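Side-chain contacts in ftsY (Mycoplasma mycoides, PDB 1ZU4), which is the signal recognition particle receptor FtsY, an SRP54-type protein whose NG portion joins a helical bundle to a P-loop GTPase-family domain: residues Leu105-Leu110 and Asp182-Ala187; Ile98-Asn103 and Tyr192-Ile197. All coordinates share one frame; numbering follows the deposited sequence.

Contact 1: Leu105-Leu110 and Asp182-Ala187; sequences LNIFML and DAIKKA
With chi1 at 169°, L105 carries CG trans to its own backbone N and sends its methyls to A187 and I184; on I107 it is CG2 that takes the trans place, while CG1 (chi1 -55°) stands beside the backbone N and runs out, extended, to its CD1. L105, just ahead of strand 106-111, and I107 within it point to the same side of the predominantly parallel sheet of the P-loop GTPase-type domain, and helix 176-189 packs over that side. The helix precedes strand 194-198, the neighbour of 106-111 in the sheet, so it belongs to the alpha/beta layering of this fold. Evidence for a purely apolar contact is direct: no hydrogen bond crosses it, and all four touching residues are buried. L105 straddles the A187 methyl with both branches, CD2 at 3.8 Å and CD1 at 4.0 Å from A187 CB. The alternating direction of successive side chains, already set at L105, puts L105 and I107 on one side and N106 and F108 on the other. Along the helix, A187 and I184 lie three residues apart, roughly one turn. V223 and I220, the latter from helix 206-221, also touch I184, so this isoleucine of helix 176-189 meets both strand 106-111 and helix 206-221. The I107 and I184 side chains approach at about a right angle and meet methyl to methyl, I107 CD1 standing 3.7 Å from I184 CD1.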
loop_
_atom_site.group_PDB
_atom_site.type_symbol
_atom_site.label_atom_id
_atom_site.label_comp_id
_atom_site.label_asym_id
_atom_site.label_seq_id
_atom_site.Cartn_x
_atom_site.Cartn_y
_atom_site.Cartn_z
ATOM N N LEU A 105 22.828 -4.391 1.513
ATOM C CA LEU A 105 22.114 -4.134 0.288
ATOM C C LEU A 105 20.674 -4.595 0.473
ATOM O O LEU A 105 20.369 -5.783 0.510
ATOM C CB LEU A 105 22.803 -4.810 -0.903
ATOM C CG LEU A 105 22.010 -4.834 -2.203
ATOM C CD1 LEU A 105 21.756 -3.481 -2.707
ATOM C CD2 LEU A 105 22.854 -5.700 -3.180
ATOM N N ASN A 106 19.790 -3.636 0.659
ATOM C CA ASN A 106 18.382 -3.944 0.847
ATOM C C ASN A 106 17.815 -4.276 -0.532
ATOM O O ASN A 106 18.145 -3.636 -1.523
ATOM C CB ASN A 106 17.652 -2.732 1.476
ATOM C CG ASN A 106 18.223 -2.355 2.823
ATOM O OD1 ASN A 106 17.980 -3.047 3.808
ATOM N ND2 ASN A 106 19.068 -1.315 2.853
ATOM N N ILE A 107 16.963 -5.288 -0.611
ATOM C CA ILE A 107 16.397 -5.666 -1.895
ATOM C C ILE A 107 14.877 -5.803 -1.771
ATOM O O ILE A 107 14.404 -6.643 -1.028
ATOM C CB ILE A 107 17.033 -6.981 -2.442
ATOM C CG1 ILE A 107 18.567 -6.875 -2.508
ATOM C CG2 ILE A 107 16.462 -7.263 -3.794
ATOM C CD1 ILE A 107 19.329 -8.197 -2.932
ATOM N N PHE A 108 14.132 -4.996 -2.529
ATOM C CA PHE A 108 12.677 -5.022 -2.484
ATOM C C PHE A 108 12.149 -5.367 -3.856
ATOM O O PHE A 108 12.581 -4.766 -4.864
ATOM C CB PHE A 108 12.090 -3.642 -2.152
ATOM C CG PHE A 108 12.468 -3.104 -0.827
ATOM C CD1 PHE A 108 12.202 -1.773 -0.544
ATOM C CD2 PHE A 108 13.092 -3.913 0.149
ATOM C CE1 PHE A 108 12.558 -1.238 0.701
ATOM C CE2 PHE A 108 13.445 -3.401 1.391
ATOM C CZ PHE A 108 13.153 -2.097 1.695
ATOM N N MET A 109 11.210 -6.296 -3.921
ATOM C CA MET A 109 10.480 -6.495 -5.193
ATOM C C MET A 109 9.123 -5.828 -5.214
ATOM O O MET A 109 8.444 -5.811 -4.235
ATOM C CB MET A 109 10.258 -7.973 -5.441
ATOM C CG MET A 109 11.502 -8.798 -5.354
ATOM S SD MET A 109 11.050 -10.464 -5.768
ATOM C CE MET A 109 12.659 -11.039 -6.362
ATOM N N LEU A 110 8.703 -5.308 -6.342
ATOM C CA LEU A 110 7.357 -4.819 -6.451
ATOM C C LEU A 110 6.591 -5.804 -7.330
ATOM O O LEU A 110 7.122 -6.289 -8.333
ATOM C CB LEU A 110 7.314 -3.435 -7.035
ATOM C CG LEU A 110 7.699 -2.187 -6.208
ATOM C CD1 LEU A 110 6.495 -1.592 -5.647
ATOM C CD2 LEU A 110 8.766 -2.382 -5.137
ATOM N N ASP A 182 22.138 -8.988 -13.922
ATOM C CA ASP A 182 22.955 -7.796 -14.169
ATOM C C ASP A 182 22.913 -6.764 -13.044
ATOM O O ASP A 182 23.959 -6.217 -12.639
ATOM C CB ASP A 182 22.578 -7.149 -15.502
ATOM C CG ASP A 182 23.088 -7.960 -16.688
ATOM O OD1 ASP A 182 24.012 -8.805 -16.496
ATOM O OD2 ASP A 182 22.590 -7.709 -17.812
ATOM N N ALA A 183 21.724 -6.525 -12.515
ATOM C CA ALA A 183 21.562 -5.558 -11.395
ATOM C C ALA A 183 22.280 -5.959 -10.092
ATOM O O ALA A 183 22.931 -5.125 -9.415
ATOM C CB ALA A 183 20.063 -5.324 -11.148
ATOM N N ILE A 184 22.179 -7.238 -9.737
ATOM C CA ILE A 184 22.753 -7.677 -8.486
ATOM C C ILE A 184 24.257 -7.477 -8.459
ATOM O O ILE A 184 24.798 -7.059 -7.430
ATOM C CB ILE A 184 22.324 -9.092 -8.106
ATOM C CG1 ILE A 184 21.268 -9.015 -7.009
ATOM C CG2 ILE A 184 23.516 -9.913 -7.645
ATOM C CD1 ILE A 184 21.831 -8.907 -5.568
ATOM N N LYS A 185 24.882 -7.744 -9.613
ATOM C CA LYS A 185 26.295 -7.583 -9.861
ATOM C C LYS A 185 26.750 -6.121 -9.645
ATOM O O LYS A 185 27.649 -5.845 -8.844
ATOM C CB LYS A 185 26.589 -8.064 -11.299
ATOM C CG LYS A 185 28.079 -8.092 -11.686
ATOM C CD LYS A 185 28.267 -8.202 -13.199
ATOM C CE LYS A 185 29.615 -7.580 -13.628
ATOM N NZ LYS A 185 30.841 -8.288 -13.034
ATOM N N LYS A 186 26.120 -5.192 -10.361
ATOM C CA LYS A 186 26.344 -3.767 -10.167
ATOM C C LYS A 186 26.107 -3.341 -8.699
ATOM O O LYS A 186 26.899 -2.584 -8.135
ATOM C CB LYS A 186 25.388 -3.005 -11.097
ATOM C CG LYS A 186 25.505 -1.537 -11.078
ATOM C CD LYS A 186 24.815 -0.981 -12.323
ATOM C CE LYS A 186 24.785 0.515 -12.328
ATOM N NZ LYS A 186 26.153 1.069 -12.165
ATOM N N ALA A 187 25.031 -3.836 -8.084
ATOM C CA ALA A 187 24.593 -3.325 -6.780
ATOM C C ALA A 187 25.572 -3.696 -5.689
ATOM O O ALA A 187 25.903 -2.869 -4.812
ATOM C CB ALA A 187 23.162 -3.795 -6.428
#

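Contact 2: Ile98-Asn103 and Tyr192-Ile197; sequences IDFKEN and YDLLLI
The CA atoms of F100, in the irregular segment 98-103, and of L194, in segment 192-197, most of which is strand 194-198, lie 8.5 Å apart, and no backbone hydrogen bond joins the two segments. The gap is bridged by side chains. A chi1 of -170° swings the F100 ring to the side of its carbonyl carbon and across to the start of the strand, where CE1 lies 4.1 Å from L194 CB. That carbon sits near the ring plane, so L194 is met by the ring's edge and not by its face. The two side chains run at about a right angle to one another. F100 CZ comes 4.3 Å from D193 O, approaching obliquely; that carbonyl is hydrogen-bonded by N106 ND2 of strand 106-111. Around the same ring, Y129 of helix 118-131 stacks and Y134 packs edge-to-face, placing F100 in an aromatic cluster at one end of the GTPase-family domain. On the loop side, D99 centres an inverse gamma turn, with a weak bond of 2.9 Å from F100 N to I98 O. K101 NZ folds back to D99 OD1 at 2.9 Å, using the syn lone pair of the carboxylate, and R104 makes a second salt bridge to OD1. D193 turns its own carboxylate to K135, whose backbone N binds OD2. The polar bonds within 98-103 are local and probably help to set its shape, while across to 192-197 there is only van der Waals contact of the F100 ring, with no hydrogen bond.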
loop_
_atom_site.group_PDB
_atom_site.type_symbol
_atom_site.label_atom_id
_atom_site.label_comp_id
_atom_site.label_asym_id
_atom_site.label_seq_id
_atom_site.Cartn_x
_atom_site.Cartn_y
_atom_site.Cartn_z
ATOM N N ILE A 98 9.127 -1.593 7.404
ATOM C CA ILE A 98 9.947 -1.814 6.226
ATOM C C ILE A 98 11.314 -2.322 6.681
ATOM O O ILE A 98 11.997 -1.687 7.482
ATOM C CB ILE A 98 10.086 -0.501 5.371
ATOM C CG1 ILE A 98 8.710 0.114 5.116
ATOM C CG2 ILE A 98 10.857 -0.744 4.053
ATOM C CD1 ILE A 98 7.874 -0.670 4.218
ATOM N N ASP A 99 11.679 -3.494 6.184
ATOM C CA ASP A 99 12.955 -4.127 6.529
ATOM C C ASP A 99 14.082 -3.470 5.709
ATOM O O ASP A 99 14.587 -4.029 4.726
ATOM C CB ASP A 99 12.881 -5.639 6.327
ATOM C CG ASP A 99 14.055 -6.382 6.952
ATOM O OD1 ASP A 99 14.828 -5.762 7.682
ATOM O OD2 ASP A 99 14.233 -7.594 6.680
ATOM N N PHE A 100 14.471 -2.275 6.150
ATOM C CA PHE A 100 15.566 -1.510 5.545
ATOM C C PHE A 100 16.651 -1.417 6.641
ATOM O O PHE A 100 16.369 -0.953 7.747
ATOM C CB PHE A 100 15.071 -0.129 5.115
ATOM C CG PHE A 100 16.053 0.627 4.276
ATOM C CD1 PHE A 100 15.937 0.646 2.873
ATOM C CD2 PHE A 100 17.184 1.230 4.880
ATOM C CE1 PHE A 100 16.917 1.302 2.085
ATOM C CE2 PHE A 100 18.152 1.904 4.116
ATOM C CZ PHE A 100 18.026 1.953 2.715
ATOM N N LYS A 101 17.867 -1.875 6.365
ATOM C CA LYS A 101 18.955 -1.758 7.356
ATOM C C LYS A 101 20.050 -0.954 6.727
ATOM O O LYS A 101 20.293 -1.093 5.546
ATOM C CB LYS A 101 19.542 -3.125 7.729
ATOM C CG LYS A 101 18.561 -4.216 8.069
ATOM C CD LYS A 101 18.102 -4.171 9.491
ATOM C CE LYS A 101 18.109 -5.583 10.065
ATOM N NZ LYS A 101 17.002 -6.433 9.557
ATOM N N GLU A 102 20.780 -0.192 7.538
ATOM C CA GLU A 102 21.886 0.639 7.053
ATOM C C GLU A 102 23.057 -0.154 6.507
ATOM O O GLU A 102 23.769 0.307 5.608
ATOM C CB GLU A 102 22.419 1.499 8.202
ATOM C CG GLU A 102 21.368 2.389 8.801
ATOM C CD GLU A 102 20.910 3.410 7.823
ATOM O OE1 GLU A 102 21.732 4.277 7.408
ATOM O OE2 GLU A 102 19.718 3.350 7.479
ATOM N N ASN A 103 23.341 -1.300 7.093
ATOM C CA ASN A 103 24.619 -1.909 6.776
ATOM C C ASN A 103 24.565 -3.017 5.730
ATOM O O ASN A 103 25.392 -3.949 5.752
ATOM C CB ASN A 103 25.327 -2.365 8.059
ATOM C CG ASN A 103 24.353 -2.965 9.115
ATOM O OD1 ASN A 103 23.334 -3.580 8.785
ATOM N ND2 ASN A 103 24.699 -2.782 10.392
ATOM N N TYR A 192 25.772 -0.045 -3.594
ATOM C CA TYR A 192 24.397 0.424 -3.551
ATOM C C TYR A 192 23.769 0.092 -2.225
ATOM O O TYR A 192 24.142 -0.889 -1.564
ATOM C CB TYR A 192 23.569 -0.167 -4.689
ATOM C CG TYR A 192 23.826 0.534 -6.015
ATOM C CD1 TYR A 192 24.919 0.180 -6.822
ATOM C CD2 TYR A 192 22.998 1.542 -6.450
ATOM C CE1 TYR A 192 25.158 0.812 -7.996
ATOM C CE2 TYR A 192 23.219 2.186 -7.633
ATOM C CZ TYR A 192 24.298 1.819 -8.409
ATOM O OH TYR A 192 24.496 2.469 -9.613
ATOM N N ASP A 193 22.790 0.907 -1.844
ATOM C CA ASP A 193 22.067 0.704 -0.589
ATOM C C ASP A 193 20.735 -0.009 -0.791
ATOM O O ASP A 193 20.241 -0.643 0.112
ATOM C CB ASP A 193 21.795 2.043 0.073
ATOM C CG ASP A 193 23.050 2.766 0.449
ATOM O OD1 ASP A 193 23.921 2.187 1.128
ATOM O OD2 ASP A 193 23.172 3.934 0.034
ATOM N N LEU A 194 20.148 0.130 -1.972
ATOM C CA LEU A 194 18.844 -0.459 -2.256
ATOM C C LEU A 194 18.748 -0.851 -3.706
ATOM O O LEU A 194 19.177 -0.118 -4.599
ATOM C CB LEU A 194 17.728 0.521 -1.895
ATOM C CG LEU A 194 16.286 0.293 -2.371
ATOM C CD1 LEU A 194 15.707 -0.859 -1.595
ATOM C CD2 LEU A 194 15.438 1.587 -2.191
ATOM N N LEU A 195 18.209 -2.050 -3.914
ATOM C CA LEU A 195 17.887 -2.542 -5.241
ATOM C C LEU A 195 16.370 -2.708 -5.276
ATOM O O LEU A 195 15.836 -3.463 -4.496
ATOM C CB LEU A 195 18.539 -3.918 -5.510
ATOM C CG LEU A 195 18.190 -4.597 -6.860
ATOM C CD1 LEU A 195 18.408 -3.659 -8.036
ATOM C CD2 LEU A 195 19.028 -5.853 -7.001
ATOM N N LEU A 196 15.710 -2.027 -6.198
ATOM C CA LEU A 196 14.275 -2.206 -6.397
ATOM C C LEU A 196 14.068 -2.985 -7.659
ATOM O O LEU A 196 14.634 -2.636 -8.692
ATOM C CB LEU A 196 13.579 -0.835 -6.503
ATOM C CG LEU A 196 13.539 -0.047 -5.174
ATOM C CD1 LEU A 196 13.228 1.433 -5.421
ATOM C CD2 LEU A 196 12.462 -0.594 -4.319
ATOM N N ILE A 197 13.253 -4.054 -7.575
ATOM C CA ILE A 197 12.998 -4.921 -8.723
ATOM C C ILE A 197 11.555 -4.869 -9.196
ATOM O O ILE A 197 10.624 -5.253 -8.483
ATOM C CB ILE A 197 13.340 -6.379 -8.408
ATOM C CG1 ILE A 197 14.777 -6.441 -7.899
ATOM C CG2 ILE A 197 13.033 -7.304 -9.642
ATOM C CD1 ILE A 197 15.169 -7.709 -7.332
#

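Contacts 1 and 2 lie about 8 Å apart, centre to centre, and meet at the same pair of neighbouring parallel strands, 106-111 and 194-198. Along the chain the order is 98-103, 105-110, 182-187, 192-197, so contact 2 brackets contact 1. Helix 176-189 is followed, after a short connection, by strand 194-198, while the loop 98-103 leads into strand 106-111. N106 ties the two directly: its OD1 is 2.8 Å from K101 N and its O is 2.9 Å from L195 N, both probable hydrogen bonds. With helix 176-189 on one face and the loop with helix 118-131 on the other, the two adjacent strands are sandwiched, the layered alpha/beta build of a P-loop domain.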